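Local coordinates for helix-turn-helix transcriptional regulator (Pseudomonas aeruginosa, PDB 5XHX), which probably binds DNA as a quorum-sensing transcriptional regulator of the LuxR family, this chain being its N-terminal ligand-binding domain without the helix-turn-helix part, at residues A[123-131]-A[142-151]; A[35-43]-A[151-162]. One frame throughout, in Å; residues are numbered along the deposited sequence.

Contact 1: residues A[123-131]-A[142-151]; sequences YVVTDEVQY and CLSLGSESRF
The beta hairpin of strands 127-134 and 140-147 brings Val129 and Leu145 together as an antiparallel hydrogen-bonded pair, with Leu145 N to Val129 O at 2.8 Å and nearly straight (177° at the hydrogen). Val129 CG2 lies 3.8 Å from Leu145 CB, and the branched valine also turns CG1 to Phe151 CD2. These apolar groups share the sheet face with Tyr131 and Leu143, and helices 28-36 and 153-173 pack over it. The other face is polar here: Glu128, its CG anti to the backbone N (chi1 -162°) and its chain extended, reaches diagonally across to the neighbouring strand, where Ser144 OG donates to Glu128 OE1 over 2.8 Å, from above the carboxylate plane. Where the strands begin to part, Thr126 and Asp127 both face Ser147 in a classic beta bulge. Ser147 O takes a good bond from Asp127 N and a weak one from Thr126 N, while Thr126 OG1 donates to Glu148 O at 2.6 Å, standing above that carbonyl's plane. Asp127 suits the strand's start because its carboxylate can catch the returning chain: Phe151 N meets Asp127 OD2 at 2.9 Å on the anti side, and His101 NE2 also bonds this oxygen.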
loop_
_atom_site.group_PDB
_atom_site.type_symbol
_atom_site.label_atom_id
_atom_site.label_comp_id
_atom_site.label_asym_id
_atom_site.label_seq_id
_atom_site.Cartn_x
_atom_site.Cartn_y
_atom_site.Cartn_z
ATOM N N TYR A 123 -18.613 -1.661 23.429
ATOM C CA TYR A 123 -17.515 -1.548 22.471
ATOM C C TYR A 123 -17.825 -0.676 21.262
ATOM O O TYR A 123 -16.888 -0.225 20.594
ATOM C CB TYR A 123 -17.088 -2.942 21.992
ATOM C CG TYR A 123 -16.258 -3.654 23.033
ATOM C CD1 TYR A 123 -14.910 -3.332 23.210
ATOM C CD2 TYR A 123 -16.817 -4.619 23.860
ATOM C CE1 TYR A 123 -14.141 -3.966 24.173
ATOM C CE2 TYR A 123 -16.053 -5.264 24.831
ATOM C CZ TYR A 123 -14.717 -4.931 24.981
ATOM O OH TYR A 123 -13.950 -5.560 25.943
ATOM N N VAL A 124 -19.101 -0.433 20.962
ATOM C CA VAL A 124 -19.521 0.301 19.773
ATOM C C VAL A 124 -20.273 1.575 20.146
ATOM O O VAL A 124 -20.016 2.651 19.591
ATOM C CB VAL A 124 -20.378 -0.590 18.845
ATOM C CG1 VAL A 124 -20.725 0.155 17.571
ATOM C CG2 VAL A 124 -19.631 -1.884 18.528
ATOM N N VAL A 125 -21.212 1.467 21.092
ATOM C CA VAL A 125 -21.901 2.565 21.769
ATOM C C VAL A 125 -23.072 3.077 20.938
ATOM O O VAL A 125 -24.226 2.907 21.338
ATOM C CB VAL A 125 -20.942 3.713 22.154
ATOM C CG1 VAL A 125 -21.688 4.768 22.975
ATOM C CG2 VAL A 125 -19.755 3.173 22.940
ATOM N N THR A 126 -22.813 3.708 19.783
ATOM C CA THR A 126 -23.942 4.299 19.062
ATOM C C THR A 126 -24.091 3.855 17.607
ATOM O O THR A 126 -25.153 3.347 17.234
ATOM C CB THR A 126 -23.867 5.833 19.111
ATOM O OG1 THR A 126 -24.005 6.276 20.467
ATOM C CG2 THR A 126 -24.975 6.443 18.285
ATOM N N ASP A 127 -23.071 4.072 16.768
ATOM C CA ASP A 127 -23.173 3.761 15.345
ATOM C C ASP A 127 -21.955 2.964 14.907
ATOM O O ASP A 127 -20.920 2.952 15.573
ATOM C CB ASP A 127 -23.304 5.041 14.489
ATOM C CG ASP A 127 -23.968 4.787 13.135
ATOM O OD1 ASP A 127 -24.387 3.634 12.835
ATOM O OD2 ASP A 127 -24.084 5.755 12.364
ATOM N N GLU A 128 -22.085 2.298 13.763
ATOM C CA GLU A 128 -21.010 1.447 13.285
ATOM C C GLU A 128 -21.033 1.409 11.766
ATOM O O GLU A 128 -22.107 1.387 11.159
ATOM C CB GLU A 128 -21.141 0.014 13.834
ATOM C CG GLU A 128 -19.862 -0.802 13.739
ATOM C CD GLU A 128 -20.012 -2.225 14.290
ATOM O OE1 GLU A 128 -19.142 -3.092 13.989
ATOM O OE2 GLU A 128 -21.007 -2.477 15.003
ATOM N N VAL A 129 -19.844 1.363 11.161
ATOM C CA VAL A 129 -19.713 0.948 9.770
ATOM C C VAL A 129 -18.650 -0.129 9.725
ATOM O O VAL A 129 -17.824 -0.251 10.623
ATOM C CB VAL A 129 -19.331 2.091 8.800
ATOM C CG1 VAL A 129 -20.355 3.193 8.838
ATOM C CG2 VAL A 129 -17.919 2.620 9.135
ATOM N N GLN A 130 -18.655 -0.885 8.637
ATOM C CA GLN A 130 -17.683 -1.948 8.467
ATOM C C GLN A 130 -17.321 -2.061 6.993
ATOM O O GLN A 130 -18.211 -2.113 6.142
ATOM C CB GLN A 130 -18.268 -3.267 8.988
ATOM C CG GLN A 130 -17.310 -4.400 9.154
ATOM C CD GLN A 130 -17.988 -5.594 9.799
ATOM O OE1 GLN A 130 -17.936 -5.773 11.016
ATOM N NE2 GLN A 130 -18.675 -6.372 8.994
ATOM N N TYR A 131 -16.025 -2.147 6.703
ATOM C CA TYR A 131 -15.559 -2.633 5.406
ATOM C C TYR A 131 -15.445 -4.154 5.454
ATOM O O TYR A 131 -14.768 -4.687 6.336
ATOM C CB TYR A 131 -14.194 -2.040 5.053
ATOM C CG TYR A 131 -14.178 -0.552 4.721
ATOM C CD1 TYR A 131 -14.417 -0.097 3.419
ATOM C CD2 TYR A 131 -13.893 0.385 5.702
ATOM C CE1 TYR A 131 -14.366 1.273 3.117
ATOM C CE2 TYR A 131 -13.834 1.734 5.418
ATOM C CZ TYR A 131 -14.068 2.172 4.129
ATOM O OH TYR A 131 -14.004 3.509 3.866
ATOM N N CYS A 142 -12.900 -8.038 8.011
ATOM C CA CYS A 142 -13.763 -6.898 8.296
ATOM C C CYS A 142 -13.029 -5.875 9.139
ATOM O O CYS A 142 -12.315 -6.226 10.087
ATOM C CB CYS A 142 -15.032 -7.326 9.023
ATOM S SG CYS A 142 -16.026 -8.483 8.084
ATOM N N LEU A 143 -13.214 -4.612 8.791
ATOM C CA LEU A 143 -12.730 -3.504 9.591
ATOM C C LEU A 143 -13.966 -2.776 10.082
ATOM O O LEU A 143 -14.681 -2.153 9.292
ATOM C CB LEU A 143 -11.811 -2.568 8.796
ATOM C CG LEU A 143 -11.507 -1.269 9.558
ATOM C CD1 LEU A 143 -10.751 -1.561 10.875
ATOM C CD2 LEU A 143 -10.732 -0.309 8.666
ATOM N N SER A 144 -14.226 -2.882 11.379
ATOM C CA SER A 144 -15.355 -2.208 11.998
ATOM C C SER A 144 -14.887 -0.872 12.544
ATOM O O SER A 144 -13.837 -0.798 13.181
ATOM C CB SER A 144 -15.936 -3.063 13.135
ATOM O OG SER A 144 -16.519 -2.215 14.116
ATOM N N LEU A 145 -15.652 0.181 12.274
ATOM C CA LEU A 145 -15.384 1.506 12.817
ATOM C C LEU A 145 -16.629 1.925 13.579
ATOM O O LEU A 145 -17.713 2.023 12.991
ATOM C CB LEU A 145 -15.067 2.520 11.710
ATOM C CG LEU A 145 -13.990 2.153 10.688
ATOM C CD1 LEU A 145 -13.973 3.201 9.564
ATOM C CD2 LEU A 145 -12.628 2.045 11.333
ATOM N N GLY A 146 -16.484 2.147 14.880
ATOM C CA GLY A 146 -17.628 2.521 15.697
ATOM C C GLY A 146 -17.590 3.981 16.098
ATOM O O GLY A 146 -16.516 4.588 16.115
ATOM N N SER A 147 -18.751 4.562 16.407
ATOM C CA SER A 147 -18.838 5.939 16.874
ATOM C C SER A 147 -19.807 6.017 18.044
ATOM O O SER A 147 -20.823 5.316 18.065
ATOM C CB SER A 147 -19.313 6.887 15.770
ATOM O OG SER A 147 -19.243 8.251 16.173
ATOM N N GLU A 148 -19.489 6.886 19.008
ATOM C CA GLU A 148 -20.466 7.276 20.019
ATOM C C GLU A 148 -21.500 8.262 19.479
ATOM O O GLU A 148 -22.563 8.417 20.089
ATOM C CB GLU A 148 -19.743 7.845 21.250
ATOM C CG GLU A 148 -18.932 6.767 21.995
ATOM C CD GLU A 148 -17.908 7.318 22.985
ATOM O OE1 GLU A 148 -17.992 8.509 23.355
ATOM O OE2 GLU A 148 -17.009 6.548 23.390
ATOM N N SER A 149 -21.244 8.897 18.335
ATOM C CA SER A 149 -22.279 9.639 17.624
ATOM C C SER A 149 -22.683 8.867 16.361
ATOM O O SER A 149 -22.430 7.659 16.250
ATOM C CB SER A 149 -21.789 11.067 17.339
ATOM O OG SER A 149 -20.404 11.097 17.051
ATOM N N ARG A 150 -23.329 9.548 15.422
ATOM C CA ARG A 150 -23.812 8.909 14.205
ATOM C C ARG A 150 -22.908 9.250 13.028
ATOM O O ARG A 150 -22.379 10.361 12.934
ATOM C CB ARG A 150 -25.251 9.329 13.898
ATOM C CG ARG A 150 -26.265 8.764 14.884
ATOM C CD ARG A 150 -27.589 9.517 14.874
ATOM N NE ARG A 150 -27.449 10.911 15.309
ATOM C CZ ARG A 150 -27.033 11.305 16.515
ATOM N NH1 ARG A 150 -26.726 10.416 17.458
ATOM N NH2 ARG A 150 -26.934 12.601 16.783
ATOM N N PHE A 151 -22.715 8.275 12.146
ATOM C CA PHE A 151 -22.092 8.533 10.856
ATOM C C PHE A 151 -23.169 9.046 9.918
ATOM O O PHE A 151 -24.156 8.346 9.673
ATOM C CB PHE A 151 -21.456 7.262 10.286
ATOM C CG PHE A 151 -20.301 6.739 11.092
ATOM C CD1 PHE A 151 -19.101 7.432 11.148
ATOM C CD2 PHE A 151 -20.405 5.541 11.771
ATOM C CE1 PHE A 151 -18.037 6.942 11.873
ATOM C CE2 PHE A 151 -19.340 5.039 12.497
ATOM C CZ PHE A 151 -18.154 5.735 12.543
#

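Contact 2: residues A[35-43]-A[151-162]; sequences TLGQFAPVD and FGAEQIALFELL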
loop_
_atom_site.group_PDB
_atom_site.type_symbol
_atom_site.label_atom_id
_atom_site.label_comp_id
_atom_site.label_asym_id
_atom_site.label_seq_id
_atom_site.Cartn_x
_atom_site.Cartn_y
_atom_site.Cartn_z
ATOM N N THR A 35 -6.218 6.916 10.362
ATOM C CA THR A 35 -6.271 7.612 9.075
ATOM C C THR A 35 -7.715 7.903 8.670
ATOM O O THR A 35 -8.057 9.036 8.310
ATOM C CB THR A 35 -5.568 6.784 7.998
ATOM O OG1 THR A 35 -4.266 6.423 8.451
ATOM C CG2 THR A 35 -5.425 7.591 6.701
ATOM N N LEU A 36 -8.588 6.890 8.737
ATOM C CA LEU A 36 -9.995 7.115 8.405
ATOM C C LEU A 36 -10.666 8.042 9.405
ATOM O O LEU A 36 -11.587 8.789 9.044
ATOM C CB LEU A 36 -10.741 5.779 8.344
ATOM C CG LEU A 36 -10.227 4.818 7.266
ATOM C CD1 LEU A 36 -10.874 3.446 7.394
ATOM C CD2 LEU A 36 -10.481 5.404 5.878
ATOM N N GLY A 37 -10.227 8.004 10.661
ATOM C CA GLY A 37 -10.751 8.892 11.679
ATOM C C GLY A 37 -10.472 10.363 11.436
ATOM O O GLY A 37 -11.028 11.205 12.149
ATOM N N GLN A 38 -9.614 10.693 10.468
ATOM C CA GLN A 38 -9.437 12.094 10.104
ATOM C C GLN A 38 -10.635 12.634 9.341
ATOM O O GLN A 38 -10.837 13.851 9.306
ATOM C CB GLN A 38 -8.158 12.267 9.281
ATOM C CG GLN A 38 -6.892 11.935 10.061
ATOM C CD GLN A 38 -5.656 11.874 9.185
ATOM O OE1 GLN A 38 -5.623 12.450 8.095
ATOM N NE2 GLN A 38 -4.630 11.155 9.653
ATOM N N PHE A 39 -11.446 11.757 8.749
ATOM C CA PHE A 39 -12.619 12.163 7.984
ATOM C C PHE A 39 -13.931 11.961 8.734
ATOM O O PHE A 39 -14.977 12.389 8.237
ATOM C CB PHE A 39 -12.697 11.380 6.660
ATOM C CG PHE A 39 -11.405 11.338 5.884
ATOM C CD1 PHE A 39 -11.145 12.274 4.886
ATOM C CD2 PHE A 39 -10.455 10.354 6.136
ATOM C CE1 PHE A 39 -9.955 12.235 4.159
ATOM C CE2 PHE A 39 -9.262 10.308 5.417
ATOM C CZ PHE A 39 -9.011 11.249 4.426
ATOM N N ALA A 40 -13.917 11.311 9.895
ATOM C CA ALA A 40 -15.159 10.871 10.514
ATOM C C ALA A 40 -14.915 10.652 11.997
ATOM O O ALA A 40 -13.770 10.462 12.419
ATOM C CB ALA A 40 -15.676 9.579 9.852
ATOM N N PRO A 41 -16.034 10.646 12.860
ATOM C CA PRO A 41 -15.874 10.420 14.315
ATOM C C PRO A 41 -15.728 8.947 14.676
ATOM O O PRO A 41 -16.604 8.318 15.278
ATOM C CB PRO A 41 -17.158 11.033 14.880
ATOM C CG PRO A 41 -18.164 10.780 13.817
ATOM C CD PRO A 41 -17.424 11.003 12.517
ATOM N N VAL A 42 -14.579 8.379 14.326
ATOM C CA VAL A 42 -14.241 7.012 14.711
ATOM C C VAL A 42 -13.800 7.024 16.175
ATOM O O VAL A 42 -12.738 7.548 16.508
ATOM C CB VAL A 42 -13.146 6.435 13.809
ATOM C CG1 VAL A 42 -12.734 5.043 14.297
ATOM C CG2 VAL A 42 -13.606 6.428 12.337
ATOM N N ASP A 43 -14.611 6.435 17.052
ATOM C CA ASP A 43 -14.285 6.377 18.471
ATOM C C ASP A 43 -13.772 5.018 18.913
ATOM O O ASP A 43 -13.150 4.925 19.973
ATOM C CB ASP A 43 -15.510 6.734 19.312
ATOM C CG ASP A 43 -15.979 8.147 19.069
ATOM O OD1 ASP A 43 -15.111 9.029 18.926
ATOM O OD2 ASP A 43 -17.205 8.367 19.001
ATOM N N PHE A 151 -22.715 8.275 12.146
ATOM C CA PHE A 151 -22.092 8.533 10.856
ATOM C C PHE A 151 -23.169 9.046 9.918
ATOM O O PHE A 151 -24.156 8.346 9.673
ATOM C CB PHE A 151 -21.456 7.262 10.286
ATOM C CG PHE A 151 -20.301 6.739 11.092
ATOM C CD1 PHE A 151 -19.101 7.432 11.148
ATOM C CD2 PHE A 151 -20.405 5.541 11.771
ATOM C CE1 PHE A 151 -18.037 6.942 11.873
ATOM C CE2 PHE A 151 -19.340 5.039 12.497
ATOM C CZ PHE A 151 -18.154 5.735 12.543
ATOM N N GLY A 152 -23.006 10.275 9.422
ATOM C CA GLY A 152 -23.975 10.863 8.518
ATOM C C GLY A 152 -23.654 10.566 7.059
ATOM O O GLY A 152 -22.651 9.935 6.726
ATOM N N ALA A 153 -24.536 11.046 6.178
ATOM C CA ALA A 153 -24.405 10.740 4.757
ATOM C C ALA A 153 -23.060 11.196 4.215
ATOM O O ALA A 153 -22.444 10.505 3.396
ATOM C CB ALA A 153 -25.542 11.387 3.969
ATOM N N GLU A 154 -22.575 12.347 4.685
ATOM C CA GLU A 154 -21.290 12.857 4.232
ATOM C C GLU A 154 -20.151 11.923 4.625
ATOM O O GLU A 154 -19.205 11.729 3.857
ATOM C CB GLU A 154 -21.061 14.255 4.812
ATOM C CG GLU A 154 -19.781 14.907 4.369
ATOM C CD GLU A 154 -19.646 16.321 4.926
ATOM O OE1 GLU A 154 -20.687 16.947 5.231
ATOM O OE2 GLU A 154 -18.501 16.794 5.059
ATOM N N GLN A 155 -20.214 11.352 5.829
ATOM C CA GLN A 155 -19.207 10.376 6.240
ATOM C C GLN A 155 -19.304 9.091 5.417
ATOM O O GLN A 155 -18.278 8.546 4.985
ATOM C CB GLN A 155 -19.347 10.072 7.736
ATOM C CG GLN A 155 -18.905 11.203 8.670
ATOM C CD GLN A 155 -19.884 12.364 8.691
ATOM O OE1 GLN A 155 -21.104 12.169 8.724
ATOM N NE2 GLN A 155 -19.355 13.578 8.651
ATOM N N ILE A 156 -20.519 8.575 5.209
ATOM C CA ILE A 156 -20.678 7.376 4.380
ATOM C C ILE A 156 -20.137 7.634 2.975
ATOM O O ILE A 156 -19.415 6.810 2.402
ATOM C CB ILE A 156 -22.148 6.931 4.326
ATOM C CG1 ILE A 156 -22.702 6.650 5.730
ATOM C CG2 ILE A 156 -22.277 5.698 3.436
ATOM C CD1 ILE A 156 -21.926 5.628 6.502
ATOM N N ALA A 157 -20.477 8.793 2.409
ATOM C CA ALA A 157 -19.949 9.178 1.104
ATOM C C ALA A 157 -18.423 9.132 1.090
ATOM O O ALA A 157 -17.813 8.573 0.171
ATOM C CB ALA A 157 -20.461 10.580 0.738
ATOM N N LEU A 158 -17.789 9.709 2.115
ATOM C CA LEU A 158 -16.330 9.654 2.216
ATOM C C LEU A 158 -15.814 8.219 2.273
ATOM O O LEU A 158 -14.849 7.860 1.580
ATOM C CB LEU A 158 -15.867 10.417 3.462
ATOM C CG LEU A 158 -15.292 11.806 3.220
ATOM C CD1 LEU A 158 -13.903 11.654 2.599
ATOM C CD2 LEU A 158 -16.206 12.610 2.310
ATOM N N PHE A 159 -16.409 7.399 3.146
ATOM C CA PHE A 159 -15.992 6.000 3.246
ATOM C C PHE A 159 -16.050 5.303 1.887
ATOM O O PHE A 159 -15.178 4.490 1.562
ATOM C CB PHE A 159 -16.875 5.271 4.260
ATOM C CG PHE A 159 -16.613 5.648 5.690
ATOM C CD1 PHE A 159 -15.314 5.807 6.159
ATOM C CD2 PHE A 159 -17.672 5.831 6.574
ATOM C CE1 PHE A 159 -15.072 6.146 7.505
ATOM C CE2 PHE A 159 -17.443 6.166 7.911
ATOM C CZ PHE A 159 -16.137 6.320 8.376
ATOM N N GLU A 160 -17.068 5.614 1.078
ATOM C CA GLU A 160 -17.157 5.031 -0.262
ATOM C C GLU A 160 -16.094 5.601 -1.194
ATOM O O GLU A 160 -15.581 4.887 -2.062
ATOM C CB GLU A 160 -18.553 5.278 -0.862
ATOM C CG GLU A 160 -19.704 4.454 -0.235
ATOM C CD GLU A 160 -19.713 2.992 -0.679
ATOM O OE1 GLU A 160 -18.815 2.566 -1.448
ATOM O OE2 GLU A 160 -20.631 2.267 -0.261
ATOM N N LEU A 161 -15.762 6.884 -1.043
ATOM C CA LEU A 161 -14.743 7.484 -1.904
ATOM C C LEU A 161 -13.388 6.822 -1.696
ATOM O O LEU A 161 -12.657 6.566 -2.662
ATOM C CB LEU A 161 -14.643 8.988 -1.624
ATOM C CG LEU A 161 -13.785 9.767 -2.630
ATOM C CD1 LEU A 161 -14.499 9.850 -3.971
ATOM C CD2 LEU A 161 -13.483 11.170 -2.105
ATOM N N LEU A 162 -13.041 6.546 -0.436
ATOM C CA LEU A 162 -11.745 5.992 -0.075
ATOM C C LEU A 162 -11.706 4.478 -0.206
ATOM O O LEU A 162 -10.614 3.897 -0.247
ATOM C CB LEU A 162 -11.397 6.374 1.362
ATOM C CG LEU A 162 -11.471 7.851 1.749
ATOM C CD1 LEU A 162 -10.946 8.082 3.172
ATOM C CD2 LEU A 162 -10.709 8.683 0.749
HETATM O O HOH W 1 -16.621 14.156 7.660
#
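Ala40 sets its methyl against the helix that begins after Gly152, with CB 3.6 Å from Phe159 CZ and 3.8 Å from Gln155 CG. A side chain this small lets the loop come close, the CA atoms of Ala40 and Gln155 being 5.9 Å apart. Ala40 CB also sits at the edge of the Phe151 ring, whose CE1 is 4.2 Å from Pro41 CD. Deeper in, Leu36 and Leu162 lie alongside each other, pointing opposite ways, and both Leu36 and Phe159 also touch Leu145 on the sheet. At the outer edge Phe39 is still closely packed: Leu162 CD1 lies over one face of its ring in a CH-pi contact, 3.8 Å from the centroid, while Leu158 CD1 approaches Phe39 CD1 obliquely at 3.6 Å.

Toward solvent the packing gives way to polar links. A water accepts from Gln155 NE2 at 3.0 Å and lies unusually close to Phe39 O, so that link is doubtful. Gln155 is bent at chi2 (73°), which folds its amide back to the helix start, where OE1 accepts from Gly152 N at 2.8 Å on a lone pair. Beyond Leu162, His13 of the second subunit adds packing. Here the end of helix 28-36 and its following loop lie against the first turns of helix 153-173, part of the helical layer that covers one face of the antiparallel sheet in this alpha/beta ligand-binding domain.

Contact 1 is the more deeply buried: it is made chiefly by neighbouring strands, and its backbone hydrogen bonds set the register. Contact 2 lies farther from the centre of the chain, is partly buried, and works by apolar packing, with a water at its margin. Phe151 belongs to both, its backbone N tied to Asp127 and its ring lying between Val129 and the 40-42 loop. Polar bonds also connect them: Tyr131 OH with Phe159 O, Glu148 N with Asp43 OD2. Strand 140-147 leads through a short loop into helix 153-173; contact 1 builds the sheet, and contact 2 fastens the end of helix 28-36 and its loop to that helix, over one face of the sheet.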